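Long-range contacts in alpha-fucosidase (Bifidobacterium bifidum, PDB 2EAB), which is the catalytic part of a larger, probably membrane-anchored 1,2-alpha-L-fucosidase and probably cleaves alpha-1,2-linked fucose from glycans: residues S15-L20 with D159-K164; W19-Q24 with A348-A353; V334-G339 with V375-R380; E181-N186 with K321-D326. All blocks are in the same frame, centred on the assembly; numbering follows the deposited sequence.

How the contacts relate
The four contacts illustrate how a multidomain glycoside hydrolase is knitted together from chain segments far apart in sequence. Contacts 1 and 2 share strand 19-22, an edge strand of the nine-stranded antiparallel sheet; their centres lie about 11 Å apart, and Trp19 and Leu20 serve both. Contact 4 reaches the same sheet further in, at strand 176-185, against helix 316-331. Strand 335-337, which follows that helix, forms contact 3 with helix 365-386, about 12 Å from contact 1 between centres; the salt bridge Asp18-Lys377 joins the two. Contacts 1, 4 and 3 come in series along the chain, whereas contact 2 encloses contact 4 and alternates with contact 3, tying the N-terminal beta domain to the helices that follow.

Contact 1 (S15-L20 with D159-K164); sequences SKDDWL and DLNLSK
Leu20 and Asp17 commit much of the surface in this contact, one through backbone pairing and apolar branches, the other through a charged tip. Leu20 faces Leu160 in an antiparallel hydrogen-bonded pair: Leu20 N donates to Leu160 O at 3.0 Å, and Leu160 N answers Leu20 O at 2.8 Å. Beyond the pair, CD1 of Leu20 meets CD2 of Leu162 at 3.6 Å, on a side of the sheet covered by Tyr378 of helix 365-386. Asp17 works differently, because two donors grip its OD2. Lys164 NZ sits on the syn lone pair 2.7 Å from Asp17 OD2, completing a salt bridge, while Asn161 ND2 reaches the anti side of Asp17 OD2 at 2.9 Å, tilted out of the carboxylate plane but nearly straight (174°). A chi1 of -172° carries the Asn161 amide carbon toward Asp17; its OD1 accepts from Lys164 N, an Asx motif consistent with the amide's orientation. Next along, Trp19 lies across from Asn161 in a non-hydrogen-bonded pair, and the carboxylate of Asp159 stacks over one ring face with planes 17° apart, its OD2 3.8 Å from Trp19 CZ3. Asp18 N, donating to Ser163 OG at 2.9 Å, extends the pairing past the end of the strands. The ladder makes strand 19-22 an edge strand of the large antiparallel sheet of the N-terminal beta domain.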
loop_
_atom_site.group_PDB
_atom_site.type_symbol
_atom_site.label_atom_id
_atom_site.label_comp_id
_atom_site.label_asym_id
_atom_site.label_seq_id
_atom_site.Cartn_x
_atom_site.Cartn_y
_atom_site.Cartn_z
ATOM N N SER A 15 -19.871 7.754 21.527
ATOM C CA SER A 15 -21.013 7.134 20.851
ATOM C C SER A 15 -20.965 7.240 19.325
ATOM O O SER A 15 -21.518 6.389 18.625
ATOM C CB SER A 15 -22.329 7.724 21.365
ATOM O OG SER A 15 -22.420 9.101 21.040
ATOM N N LYS A 16 -20.307 8.281 18.821
ATOM C CA LYS A 16 -20.230 8.530 17.380
ATOM C C LYS A 16 -18.918 8.037 16.758
ATOM O O LYS A 16 -18.696 8.196 15.557
ATOM C CB LYS A 16 -20.433 10.023 17.077
ATOM C CG LYS A 16 -21.672 10.655 17.721
ATOM C CD LYS A 16 -22.969 10.077 17.162
ATOM C CE LYS A 16 -24.190 10.680 17.846
ATOM N NZ LYS A 16 -24.305 10.265 19.275
ATOM N N ASP A 17 -18.056 7.442 17.580
ATOM C CA ASP A 17 -16.772 6.919 17.113
ATOM C C ASP A 17 -16.947 5.580 16.400
ATOM O O ASP A 17 -17.901 4.843 16.667
ATOM C CB ASP A 17 -15.796 6.758 18.286
ATOM C CG ASP A 17 -15.335 8.087 18.865
ATOM O OD1 ASP A 17 -15.645 9.157 18.292
ATOM O OD2 ASP A 17 -14.643 8.053 19.904
ATOM N N ASP A 18 -16.020 5.276 15.492
ATOM C CA ASP A 18 -16.014 4.002 14.778
ATOM C C ASP A 18 -15.217 2.975 15.569
ATOM O O ASP A 18 -14.038 3.186 15.840
ATOM C CB ASP A 18 -15.383 4.168 13.392
ATOM C CG ASP A 18 -16.093 5.206 12.539
ATOM O OD1 ASP A 18 -17.343 5.248 12.527
ATOM O OD2 ASP A 18 -15.387 5.979 11.858
ATOM N N TRP A 19 -15.865 1.865 15.923
ATOM C CA TRP A 19 -15.235 0.810 16.711
ATOM C C TRP A 19 -15.262 -0.541 16.019
ATOM O O TRP A 19 -16.276 -0.943 15.450
ATOM C CB TRP A 19 -15.996 0.610 18.020
ATOM C CG TRP A 19 -15.795 1.612 19.097
ATOM C CD1 TRP A 19 -15.227 2.849 19.001
ATOM C CD2 TRP A 19 -16.218 1.468 20.454
ATOM N NE1 TRP A 19 -15.248 3.477 20.225
ATOM C CE2 TRP A 19 -15.856 2.650 21.134
ATOM C CE3 TRP A 19 -16.861 0.444 21.165
ATOM C CZ2 TRP A 19 -16.118 2.840 22.494
ATOM C CZ3 TRP A 19 -17.121 0.633 22.515
ATOM C CH2 TRP A 19 -16.746 1.819 23.166
ATOM N N LEU A 20 -14.141 -1.253 16.104
ATOM C CA LEU A 20 -14.167 -2.714 16.052
ATOM C C LEU A 20 -14.241 -3.139 17.512
ATOM O O LEU A 20 -13.500 -2.618 18.336
ATOM C CB LEU A 20 -12.892 -3.286 15.439
ATOM C CG LEU A 20 -12.647 -3.189 13.934
ATOM C CD1 LEU A 20 -12.336 -1.783 13.512
ATOM C CD2 LEU A 20 -11.503 -4.112 13.536
ATOM N N ASP A 159 -11.920 -3.277 22.408
ATOM C CA ASP A 159 -12.248 -2.543 21.200
ATOM C C ASP A 159 -11.043 -1.842 20.600
ATOM O O ASP A 159 -10.000 -1.672 21.244
ATOM C CB ASP A 159 -13.389 -1.540 21.455
ATOM C CG ASP A 159 -12.957 -0.363 22.305
ATOM O OD1 ASP A 159 -12.100 0.425 21.849
ATOM O OD2 ASP A 159 -13.485 -0.218 23.424
ATOM N N LEU A 160 -11.210 -1.452 19.344
ATOM C CA LEU A 160 -10.288 -0.567 18.666
ATOM C C LEU A 160 -11.099 0.618 18.186
ATOM O O LEU A 160 -12.001 0.472 17.362
ATOM C CB LEU A 160 -9.605 -1.274 17.493
ATOM C CG LEU A 160 -8.498 -0.497 16.772
ATOM C CD1 LEU A 160 -7.317 -0.218 17.695
ATOM C CD2 LEU A 160 -8.034 -1.254 15.537
ATOM N N ASN A 161 -10.790 1.779 18.749
ATOM C CA ASN A 161 -11.459 3.010 18.384
ATOM C C ASN A 161 -10.701 3.636 17.221
ATOM O O ASN A 161 -9.659 4.266 17.413
ATOM C CB ASN A 161 -11.516 3.961 19.582
ATOM C CG ASN A 161 -12.374 5.180 19.321
ATOM O OD1 ASN A 161 -12.521 5.626 18.182
ATOM N ND2 ASN A 161 -12.942 5.735 20.387
ATOM N N LEU A 162 -11.235 3.450 16.017
ATOM C CA LEU A 162 -10.580 3.938 14.808
ATOM C C LEU A 162 -10.560 5.459 14.763
ATOM O O LEU A 162 -9.665 6.054 14.171
ATOM C CB LEU A 162 -11.264 3.398 13.547
ATOM C CG LEU A 162 -11.457 1.891 13.378
ATOM C CD1 LEU A 162 -12.061 1.615 12.009
ATOM C CD2 LEU A 162 -10.147 1.131 13.550
ATOM N N SER A 163 -11.557 6.080 15.390
ATOM C CA SER A 163 -11.697 7.536 15.379
ATOM C C SER A 163 -10.667 8.241 16.254
ATOM O O SER A 163 -10.184 9.326 15.913
ATOM C CB SER A 163 -13.105 7.937 15.820
ATOM O OG SER A 163 -14.082 7.328 14.997
ATOM N N LYS A 164 -10.343 7.623 17.387
ATOM C CA LYS A 164 -9.399 8.194 18.343
ATOM C C LYS A 164 -8.015 7.544 18.278
ATOM O O LYS A 164 -7.082 8.001 18.933
ATOM C CB LYS A 164 -9.971 8.127 19.765
ATOM C CG LYS A 164 -11.086 9.140 20.013
ATOM C CD LYS A 164 -11.620 9.093 21.439
ATOM C CE LYS A 164 -12.533 10.286 21.730
ATOM N NZ LYS A 164 -13.689 10.393 20.787
#

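Contact 2 (W19-Q24 with A348-A353); sequences WLWYKQ and AVATDA
Leu20 opens the contact by bringing its CA within 3.2 Å of Thr351 OG1. That hydroxyl oxygen is placed by a chi1 of -55°, beside its own backbone N, where it accepts a bond from Trp21 N at 2.9 Å. Thr351 N in turn donates to Trp21 O at 2.8 Å, and one threonine thereby engages both backbone polar atoms of Trp21. Above the indole, Ala350 lays its CA over the centre of the six-membered ring, 3.7 Å from the centroid, a CH-pi contact; Ala348 meets the same ring at its edge. A water that accepts from Trp21 NE1 also lies close to Val349 O. Ala350 holds the N-cap position of helix 351-360, so the strand carbonyl takes up an N-H of the first helical turn: the end of a helix in the catalytic domain docks on the edge strand of the N-terminal beta sheet. Tyr22 then turns a ring edge to Asp352, with CD1 3.5 Å from Asp352 CG and planes 70° apart, while its OH bonds to Ala755 O and touches Thr351 CG2. A single water accepts from Lys23 N and donates to Gln24 OE1 and Asp352 OD1; a second links Lys23 NZ to Ala348 O. Gln24 meets Asp352 tip to tip, NE2 donating to Asp352 OD2 at 2.8 Å from the syn side, in a bent bond tilted out of the carboxylate plane.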
loop_
_atom_site.group_PDB
_atom_site.type_symbol
_atom_site.label_atom_id
_atom_site.label_comp_id
_atom_site.label_asym_id
_atom_site.label_seq_id
_atom_site.Cartn_x
_atom_site.Cartn_y
_atom_site.Cartn_z
ATOM N N TRP A 19 -15.865 1.865 15.923
ATOM C CA TRP A 19 -15.235 0.810 16.711
ATOM C C TRP A 19 -15.262 -0.541 16.019
ATOM O O TRP A 19 -16.276 -0.943 15.450
ATOM C CB TRP A 19 -15.996 0.610 18.020
ATOM C CG TRP A 19 -15.795 1.612 19.097
ATOM C CD1 TRP A 19 -15.227 2.849 19.001
ATOM C CD2 TRP A 19 -16.218 1.468 20.454
ATOM N NE1 TRP A 19 -15.248 3.477 20.225
ATOM C CE2 TRP A 19 -15.856 2.650 21.134
ATOM C CE3 TRP A 19 -16.861 0.444 21.165
ATOM C CZ2 TRP A 19 -16.118 2.840 22.494
ATOM C CZ3 TRP A 19 -17.121 0.633 22.515
ATOM C CH2 TRP A 19 -16.746 1.819 23.166
ATOM N N LEU A 20 -14.141 -1.253 16.104
ATOM C CA LEU A 20 -14.167 -2.714 16.052
ATOM C C LEU A 20 -14.241 -3.139 17.512
ATOM O O LEU A 20 -13.500 -2.618 18.336
ATOM C CB LEU A 20 -12.892 -3.286 15.439
ATOM C CG LEU A 20 -12.647 -3.189 13.934
ATOM C CD1 LEU A 20 -12.336 -1.783 13.512
ATOM C CD2 LEU A 20 -11.503 -4.112 13.536
ATOM N N TRP A 21 -15.141 -4.058 17.844
ATOM C CA TRP A 21 -15.292 -4.460 19.241
ATOM C C TRP A 21 -15.705 -5.918 19.422
ATOM O O TRP A 21 -16.308 -6.522 18.537
ATOM C CB TRP A 21 -16.210 -3.495 19.997
ATOM C CG TRP A 21 -17.630 -3.512 19.554
ATOM C CD1 TRP A 21 -18.152 -2.927 18.434
ATOM C CD2 TRP A 21 -18.726 -4.129 20.236
ATOM N NE1 TRP A 21 -19.508 -3.153 18.374
ATOM C CE2 TRP A 21 -19.885 -3.886 19.470
ATOM C CE3 TRP A 21 -18.839 -4.869 21.422
ATOM C CZ2 TRP A 21 -21.148 -4.355 19.852
ATOM C CZ3 TRP A 21 -20.097 -5.335 21.800
ATOM C CH2 TRP A 21 -21.231 -5.077 21.016
ATOM N N TYR A 22 -15.333 -6.474 20.576
ATOM C CA TYR A 22 -15.436 -7.909 20.847
ATOM C C TYR A 22 -15.770 -8.137 22.305
ATOM O O TYR A 22 -15.297 -7.413 23.174
ATOM C CB TYR A 22 -14.118 -8.627 20.490
ATOM C CG TYR A 22 -13.662 -8.295 19.090
ATOM C CD1 TYR A 22 -13.964 -9.129 18.021
ATOM C CD2 TYR A 22 -12.982 -7.103 18.829
ATOM C CE1 TYR A 22 -13.577 -8.797 16.731
ATOM C CE2 TYR A 22 -12.607 -6.758 17.548
ATOM C CZ TYR A 22 -12.902 -7.609 16.508
ATOM O OH TYR A 22 -12.531 -7.254 15.236
ATOM N N LYS A 23 -16.574 -9.165 22.552
ATOM C CA LYS A 23 -17.042 -9.490 23.898
ATOM C C LYS A 23 -16.159 -10.527 24.599
ATOM O O LYS A 23 -16.515 -11.033 25.667
ATOM C CB LYS A 23 -18.491 -9.983 23.845
ATOM C CG LYS A 23 -19.484 -8.946 23.336
ATOM C CD LYS A 23 -20.916 -9.428 23.504
ATOM C CE LYS A 23 -21.916 -8.351 23.112
ATOM N NZ LYS A 23 -23.305 -8.722 23.514
ATOM N N GLN A 24 -15.006 -10.836 24.009
ATOM C CA GLN A 24 -14.082 -11.808 24.596
ATOM C C GLN A 24 -12.649 -11.537 24.128
ATOM O O GLN A 24 -12.455 -10.910 23.079
ATOM C CB GLN A 24 -14.521 -13.243 24.266
ATOM C CG GLN A 24 -14.314 -13.672 22.814
ATOM C CD GLN A 24 -15.234 -12.966 21.830
ATOM O OE1 GLN A 24 -16.447 -12.886 22.037
ATOM N NE2 GLN A 24 -14.655 -12.467 20.740
ATOM N N ALA A 348 -26.700 -3.395 18.825
ATOM C CA ALA A 348 -25.377 -3.393 18.195
ATOM C C ALA A 348 -24.710 -4.745 18.372
ATOM O O ALA A 348 -24.783 -5.344 19.445
ATOM C CB ALA A 348 -24.508 -2.302 18.778
ATOM N N VAL A 349 -24.061 -5.215 17.314
ATOM C CA VAL A 349 -23.397 -6.514 17.322
ATOM C C VAL A 349 -21.882 -6.345 17.283
ATOM O O VAL A 349 -21.361 -5.428 16.632
ATOM C CB VAL A 349 -23.876 -7.416 16.152
ATOM C CG1 VAL A 349 -25.310 -7.889 16.395
ATOM C CG2 VAL A 349 -23.763 -6.685 14.808
ATOM N N ALA A 350 -21.184 -7.226 17.996
ATOM C CA ALA A 350 -19.724 -7.246 17.992
ATOM C C ALA A 350 -19.196 -7.538 16.589
ATOM O O ALA A 350 -19.871 -8.165 15.777
ATOM C CB ALA A 350 -19.205 -8.266 18.988
ATOM N N THR A 351 -17.974 -7.088 16.326
ATOM C CA THR A 351 -17.406 -7.124 14.981
ATOM C C THR A 351 -17.216 -8.552 14.462
ATOM O O THR A 351 -17.437 -8.818 13.284
ATOM C CB THR A 351 -16.106 -6.302 14.927
ATOM O OG1 THR A 351 -16.385 -4.974 15.387
ATOM C CG2 THR A 351 -15.543 -6.233 13.507
ATOM N N ASP A 352 -16.825 -9.468 15.345
ATOM C CA ASP A 352 -16.742 -10.876 14.967
ATOM C C ASP A 352 -18.124 -11.473 14.652
ATOM O O ASP A 352 -18.283 -12.203 13.674
ATOM C CB ASP A 352 -15.958 -11.720 15.990
ATOM C CG ASP A 352 -16.455 -11.570 17.432
ATOM O OD1 ASP A 352 -17.309 -10.708 17.738
ATOM O OD2 ASP A 352 -15.940 -12.333 18.281
ATOM N N ALA A 353 -19.115 -11.145 15.480
ATOM C CA ALA A 353 -20.498 -11.567 15.237
ATOM C C ALA A 353 -21.037 -10.979 13.932
ATOM O O ALA A 353 -21.744 -11.655 13.178
ATOM C CB ALA A 353 -21.394 -11.179 16.406
HETATM O O HOH W 1 -21.518 -2.658 16.367
HETATM O O HOH W 2 -17.768 -10.877 20.526
HETATM O O HOH W 3 -24.338 -7.759 20.869
#

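Contact 3 (V334-G339 with V375-R380); sequences VKIDLG and VYKYGR
Val334 is the tight end of this contact, fitted between two side chains of helix 365-386. Its CG2 lies over one face of the Arg380 guanidinium, toward the rim, 3.6 Å from Arg380 NE. The other branch, CG1, comes to the edge of the Tyr376 ring and reaches Tyr376 OH at 3.6 Å, the two side chains crossing at about a right angle. Two residues on, in strand 335-337, Ile336 keeps up the apolar packing more loosely, its CG2 standing 4.1 Å from Tyr376 CD2 and 3.8 Å from Lys377 CE. At the wetter margin of the interface a water bridges the segments, accepting from Ile336 N at 3.1 Å and from Lys377 NZ at 3.0 Å; the extended chain of Lys377 carries its ammonium there, and also into a salt bridge with Asp18. Lys335 and Asp337 point away from the helix and are exposed. Strand 335-337 is an edge strand of a seven-stranded antiparallel sheet formed largely by the C-terminal part of the chain, so the contact seats that edge against a helix of the catalytic domain. The direct contacts are van der Waals, while the buried polar tips find partners beside them: Arg380 donates to the carbonyls of Tyr331, Ile330 and Ala435, and Tyr376 OH bonds with Asp777. The chemistry implies that hydrocarbon branches pack against polar side chains whose hydrogen bonds are made to neighbouring helices and loops.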
loop_
_atom_site.group_PDB
_atom_site.type_symbol
_atom_site.label_atom_id
_atom_site.label_comp_id
_atom_site.label_asym_id
_atom_site.label_seq_id
_atom_site.Cartn_x
_atom_site.Cartn_y
_atom_site.Cartn_z
ATOM N N VAL A 334 -12.439 12.143 6.022
ATOM C CA VAL A 334 -13.400 11.433 5.199
ATOM C C VAL A 334 -14.538 10.925 6.070
ATOM O O VAL A 334 -14.310 10.341 7.130
ATOM C CB VAL A 334 -12.737 10.248 4.435
ATOM C CG1 VAL A 334 -13.782 9.398 3.715
ATOM C CG2 VAL A 334 -11.708 10.764 3.442
ATOM N N LYS A 335 -15.765 11.159 5.616
ATOM C CA LYS A 335 -16.945 10.585 6.248
ATOM C C LYS A 335 -17.762 9.879 5.185
ATOM O O LYS A 335 -17.829 10.334 4.041
ATOM C CB LYS A 335 -17.780 11.670 6.931
ATOM C CG LYS A 335 -17.062 12.396 8.062
ATOM C CD LYS A 335 -16.867 11.472 9.259
ATOM C CE LYS A 335 -15.841 12.013 10.233
ATOM N NZ LYS A 335 -15.770 11.154 11.450
ATOM N N ILE A 336 -18.377 8.764 5.556
ATOM C CA ILE A 336 -19.182 7.997 4.621
ATOM C C ILE A 336 -20.418 7.451 5.329
ATOM O O ILE A 336 -20.317 6.843 6.402
ATOM C CB ILE A 336 -18.357 6.878 3.908
ATOM C CG1 ILE A 336 -19.205 6.179 2.838
ATOM C CG2 ILE A 336 -17.750 5.887 4.920
ATOM C CD1 ILE A 336 -18.410 5.307 1.883
ATOM N N ASP A 337 -21.581 7.710 4.737
ATOM C CA ASP A 337 -22.852 7.254 5.293
ATOM C C ASP A 337 -23.625 6.472 4.247
ATOM O O ASP A 337 -24.152 7.041 3.286
ATOM C CB ASP A 337 -23.691 8.434 5.810
ATOM C CG ASP A 337 -24.876 7.992 6.672
ATOM O OD1 ASP A 337 -25.152 6.776 6.781
ATOM O OD2 ASP A 337 -25.536 8.880 7.249
ATOM N N LEU A 338 -23.678 5.161 4.445
ATOM C CA LEU A 338 -24.437 4.277 3.574
ATOM C C LEU A 338 -25.648 3.685 4.289
ATOM O O LEU A 338 -26.295 2.777 3.768
ATOM C CB LEU A 338 -23.541 3.154 3.039
ATOM C CG LEU A 338 -22.312 3.550 2.221
ATOM C CD1 LEU A 338 -21.579 2.298 1.772
ATOM C CD2 LEU A 338 -22.689 4.423 1.025
ATOM N N GLY A 339 -25.947 4.209 5.475
ATOM C CA GLY A 339 -27.064 3.717 6.283
ATOM C C GLY A 339 -26.651 2.677 7.306
ATOM O O GLY A 339 -27.489 1.913 7.799
ATOM N N VAL A 375 -14.755 -1.832 7.111
ATOM C CA VAL A 375 -13.591 -2.298 6.350
ATOM C C VAL A 375 -12.986 -1.138 5.550
ATOM O O VAL A 375 -11.765 -0.961 5.533
ATOM C CB VAL A 375 -13.931 -3.506 5.452
ATOM C CG1 VAL A 375 -12.758 -3.850 4.533
ATOM C CG2 VAL A 375 -14.312 -4.708 6.318
ATOM N N TYR A 376 -13.843 -0.336 4.916
ATOM C CA TYR A 376 -13.396 0.856 4.205
ATOM C C TYR A 376 -12.559 1.765 5.112
ATOM O O TYR A 376 -11.438 2.164 4.771
ATOM C CB TYR A 376 -14.594 1.643 3.639
ATOM C CG TYR A 376 -14.149 2.974 3.088
ATOM C CD1 TYR A 376 -13.577 3.059 1.823
ATOM C CD2 TYR A 376 -14.222 4.133 3.860
ATOM C CE1 TYR A 376 -13.130 4.273 1.323
ATOM C CE2 TYR A 376 -13.766 5.350 3.372
ATOM C CZ TYR A 376 -13.218 5.411 2.108
ATOM O OH TYR A 376 -12.766 6.615 1.636
ATOM N N LYS A 377 -13.125 2.093 6.271
ATOM C CA LYS A 377 -12.504 3.012 7.213
ATOM C C LYS A 377 -11.209 2.442 7.782
ATOM O O LYS A 377 -10.267 3.181 8.066
ATOM C CB LYS A 377 -13.475 3.328 8.347
ATOM C CG LYS A 377 -14.624 4.222 7.920
ATOM C CD LYS A 377 -15.726 4.233 8.962
ATOM C CE LYS A 377 -16.797 5.232 8.573
ATOM N NZ LYS A 377 -17.870 5.327 9.597
ATOM N N TYR A 378 -11.175 1.121 7.944
ATOM C CA TYR A 378 -10.005 0.429 8.486
ATOM C C TYR A 378 -8.791 0.611 7.587
ATOM O O TYR A 378 -7.674 0.734 8.084
ATOM C CB TYR A 378 -10.303 -1.058 8.626
ATOM C CG TYR A 378 -9.508 -1.855 9.649
ATOM C CD1 TYR A 378 -9.101 -1.310 10.872
ATOM C CD2 TYR A 378 -9.242 -3.196 9.407
ATOM C CE1 TYR A 378 -8.415 -2.101 11.814
ATOM C CE2 TYR A 378 -8.574 -3.983 10.330
ATOM C CZ TYR A 378 -8.170 -3.436 11.527
ATOM O OH TYR A 378 -7.531 -4.238 12.445
ATOM N N GLY A 379 -9.000 0.626 6.271
ATOM C CA GLY A 379 -7.905 0.838 5.333
ATOM C C GLY A 379 -7.269 2.200 5.525
ATOM O O GLY A 379 -6.059 2.353 5.380
ATOM N N ARG A 380 -8.091 3.195 5.843
ATOM C CA ARG A 380 -7.575 4.519 6.153
ATOM C C ARG A 380 -6.834 4.487 7.487
ATOM O O ARG A 380 -5.699 4.947 7.581
ATOM C CB ARG A 380 -8.701 5.558 6.157
ATOM C CG ARG A 380 -9.366 5.728 4.793
ATOM C CD ARG A 380 -10.321 6.909 4.733
ATOM N NE ARG A 380 -9.624 8.190 4.773
ATOM C CZ ARG A 380 -9.524 8.963 5.851
ATOM N NH1 ARG A 380 -10.075 8.597 7.006
ATOM N NH2 ARG A 380 -8.882 10.114 5.770
HETATM O O HOH W 4 -18.153 8.150 8.540
#

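Contact 4 (E181-N186 with K321-D326)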
loop_
_atom_site.group_PDB
_atom_site.type_symbol
_atom_site.label_atom_id
_atom_site.label_comp_id
_atom_site.label_asym_id
_atom_site.label_seq_id
_atom_site.Cartn_x
_atom_site.Cartn_y
_atom_site.Cartn_z
ATOM N N GLU A 181 -5.834 0.928 28.179
ATOM C CA GLU A 181 -5.899 1.765 26.996
ATOM C C GLU A 181 -4.513 1.821 26.380
ATOM O O GLU A 181 -3.528 2.040 27.083
ATOM C CB GLU A 181 -6.365 3.170 27.365
ATOM C CG GLU A 181 -6.441 4.133 26.198
ATOM C CD GLU A 181 -6.512 5.570 26.658
ATOM O OE1 GLU A 181 -5.485 6.090 27.141
ATOM O OE2 GLU A 181 -7.590 6.182 26.529
ATOM N N TYR A 182 -4.448 1.624 25.066
ATOM C CA TYR A 182 -3.181 1.623 24.347
ATOM C C TYR A 182 -3.236 2.534 23.134
ATOM O O TYR A 182 -4.196 2.500 22.369
ATOM C CB TYR A 182 -2.843 0.221 23.848
ATOM C CG TYR A 182 -2.894 -0.884 24.868
ATOM C CD1 TYR A 182 -1.794 -1.153 25.683
ATOM C CD2 TYR A 182 -4.021 -1.694 24.988
ATOM C CE1 TYR A 182 -1.827 -2.180 26.611
ATOM C CE2 TYR A 182 -4.060 -2.727 25.910
ATOM C CZ TYR A 182 -2.954 -2.963 26.710
ATOM O OH TYR A 182 -2.969 -3.992 27.619
ATOM N N PHE A 183 -2.191 3.334 22.949
ATOM C CA PHE A 183 -2.031 4.096 21.712
ATOM C C PHE A 183 -0.561 4.367 21.441
ATOM O O PHE A 183 0.279 4.211 22.325
ATOM C CB PHE A 183 -2.873 5.390 21.708
ATOM C CG PHE A 183 -2.524 6.369 22.799
ATOM C CD1 PHE A 183 -1.526 7.319 22.609
ATOM C CD2 PHE A 183 -3.228 6.373 23.999
ATOM C CE1 PHE A 183 -1.215 8.243 23.607
ATOM C CE2 PHE A 183 -2.922 7.289 25.003
ATOM C CZ PHE A 183 -1.922 8.226 24.807
ATOM N N ALA A 184 -0.253 4.731 20.201
ATOM C CA ALA A 184 1.101 5.109 19.827
ATOM C C ALA A 184 1.045 6.481 19.192
ATOM O O ALA A 184 0.461 6.663 18.118
ATOM C CB ALA A 184 1.712 4.094 18.879
ATOM N N SER A 185 1.635 7.448 19.884
ATOM C CA SER A 185 1.618 8.832 19.464
ATOM C C SER A 185 2.689 9.113 18.426
ATOM O O SER A 185 3.856 8.769 18.619
ATOM C CB SER A 185 1.838 9.735 20.670
ATOM O OG SER A 185 2.073 11.063 20.249
ATOM N N ASN A 186 2.290 9.751 17.329
ATOM C CA ASN A 186 3.264 10.263 16.379
ATOM C C ASN A 186 3.956 11.542 16.896
ATOM O O ASN A 186 5.184 11.593 16.909
ATOM C CB ASN A 186 2.656 10.439 14.981
ATOM C CG ASN A 186 3.704 10.735 13.926
ATOM O OD1 ASN A 186 3.976 11.894 13.627
ATOM N ND2 ASN A 186 4.315 9.687 13.375
ATOM N N LYS A 321 -4.007 13.907 24.533
ATOM C CA LYS A 321 -4.653 14.979 23.770
ATOM C C LYS A 321 -3.950 15.215 22.437
ATOM O O LYS A 321 -4.594 15.254 21.387
ATOM C CB LYS A 321 -4.712 16.282 24.574
ATOM C CG LYS A 321 -5.395 17.423 23.828
ATOM C CD LYS A 321 -5.285 18.744 24.572
ATOM C CE LYS A 321 -6.053 19.846 23.856
ATOM N NZ LYS A 321 -5.428 20.242 22.559
ATOM N N ALA A 322 -2.631 15.371 22.489
ATOM C CA ALA A 322 -1.834 15.603 21.286
ATOM C C ALA A 322 -1.955 14.440 20.312
ATOM O O ALA A 322 -2.025 14.649 19.094
ATOM C CB ALA A 322 -0.385 15.849 21.646
ATOM N N HIS A 323 -1.986 13.221 20.846
ATOM C CA HIS A 323 -2.167 12.046 20.008
ATOM C C HIS A 323 -3.506 12.050 19.279
ATOM O O HIS A 323 -3.558 11.880 18.057
ATOM C CB HIS A 323 -2.071 10.751 20.809
ATOM C CG HIS A 323 -2.482 9.559 20.012
ATOM N ND1 HIS A 323 -3.613 8.817 20.280
ATOM C CD2 HIS A 323 -1.942 9.034 18.890
ATOM C CE1 HIS A 323 -3.727 7.864 19.371
ATOM N NE2 HIS A 323 -2.727 7.976 18.517
ATOM N N ILE A 324 -4.588 12.212 20.036
ATOM C CA ILE A 324 -5.925 12.135 19.456
ATOM C C ILE A 324 -6.141 13.264 18.448
ATOM O O ILE A 324 -6.713 13.034 17.379
ATOM C CB ILE A 324 -7.028 12.077 20.543
ATOM C CG1 ILE A 324 -6.937 10.747 21.305
ATOM C CG2 ILE A 324 -8.417 12.254 19.924
ATOM C CD1 ILE A 324 -7.860 10.635 22.506
ATOM N N ASP A 325 -5.659 14.464 18.768
ATOM C CA ASP A 325 -5.722 15.594 17.831
ATOM C C ASP A 325 -5.035 15.253 16.504
ATOM O O ASP A 325 -5.585 15.501 15.430
ATOM C CB ASP A 325 -5.082 16.851 18.435
ATOM C CG ASP A 325 -5.917 17.477 19.551
ATOM O OD1 ASP A 325 -7.071 17.061 19.771
ATOM O OD2 ASP A 325 -5.402 18.407 20.211
ATOM N N ASP A 326 -3.838 14.676 16.597
ATOM C CA ASP A 326 -3.031 14.307 15.436
ATOM C C ASP A 326 -3.694 13.207 14.599
ATOM O O ASP A 326 -3.810 13.330 13.374
ATOM C CB ASP A 326 -1.653 13.858 15.921
ATOM C CG ASP A 326 -0.822 13.219 14.830
ATOM O OD1 ASP A 326 -0.314 13.953 13.957
ATOM O OD2 ASP A 326 -0.669 11.978 14.862
HETATM O O HOH W 5 2.612 14.178 14.159
#
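Phe183 and His323 carry this contact as an offset pair of rings, where a strand of the N-terminal beta domain's large antiparallel sheet crosses helix 316-331 at 76°, the short axes passing 8.4 Å apart. The ring planes are 12° apart, but the side chains slide past each other in opposite directions, and the rings barely overlap, with centroids 4.6 Å apart. Two side-chain conformations set this up. Phe183 holds CG between its backbone N and carbonyl carbon (chi1 61°), and His323 keeps CG anti to its backbone N, which directs the two rings to the same place. There Phe183 CD1 sits over one face of the imidazole, toward the rim, 3.5 Å from His323 ND1. The CB of Phe183 joins in, 3.5 Å from His323 CE1. On the ring's other flank, His323 CD2 comes 3.6 Å from Ser185 CA, while the CB atoms of Ser185 and His323 pack together. Beyond the rings the contact turns polar, and the side chain of Asn186 lies about 9 Å from a bound calcium ion. Asp326 OD2 pairs with Arg388, and Asn186 ND2 donates to Asn56 O; one water joins the two residues, donating to Asn186 OD1 at 2.7 Å and to Asp326 OD1 at 2.9 Å.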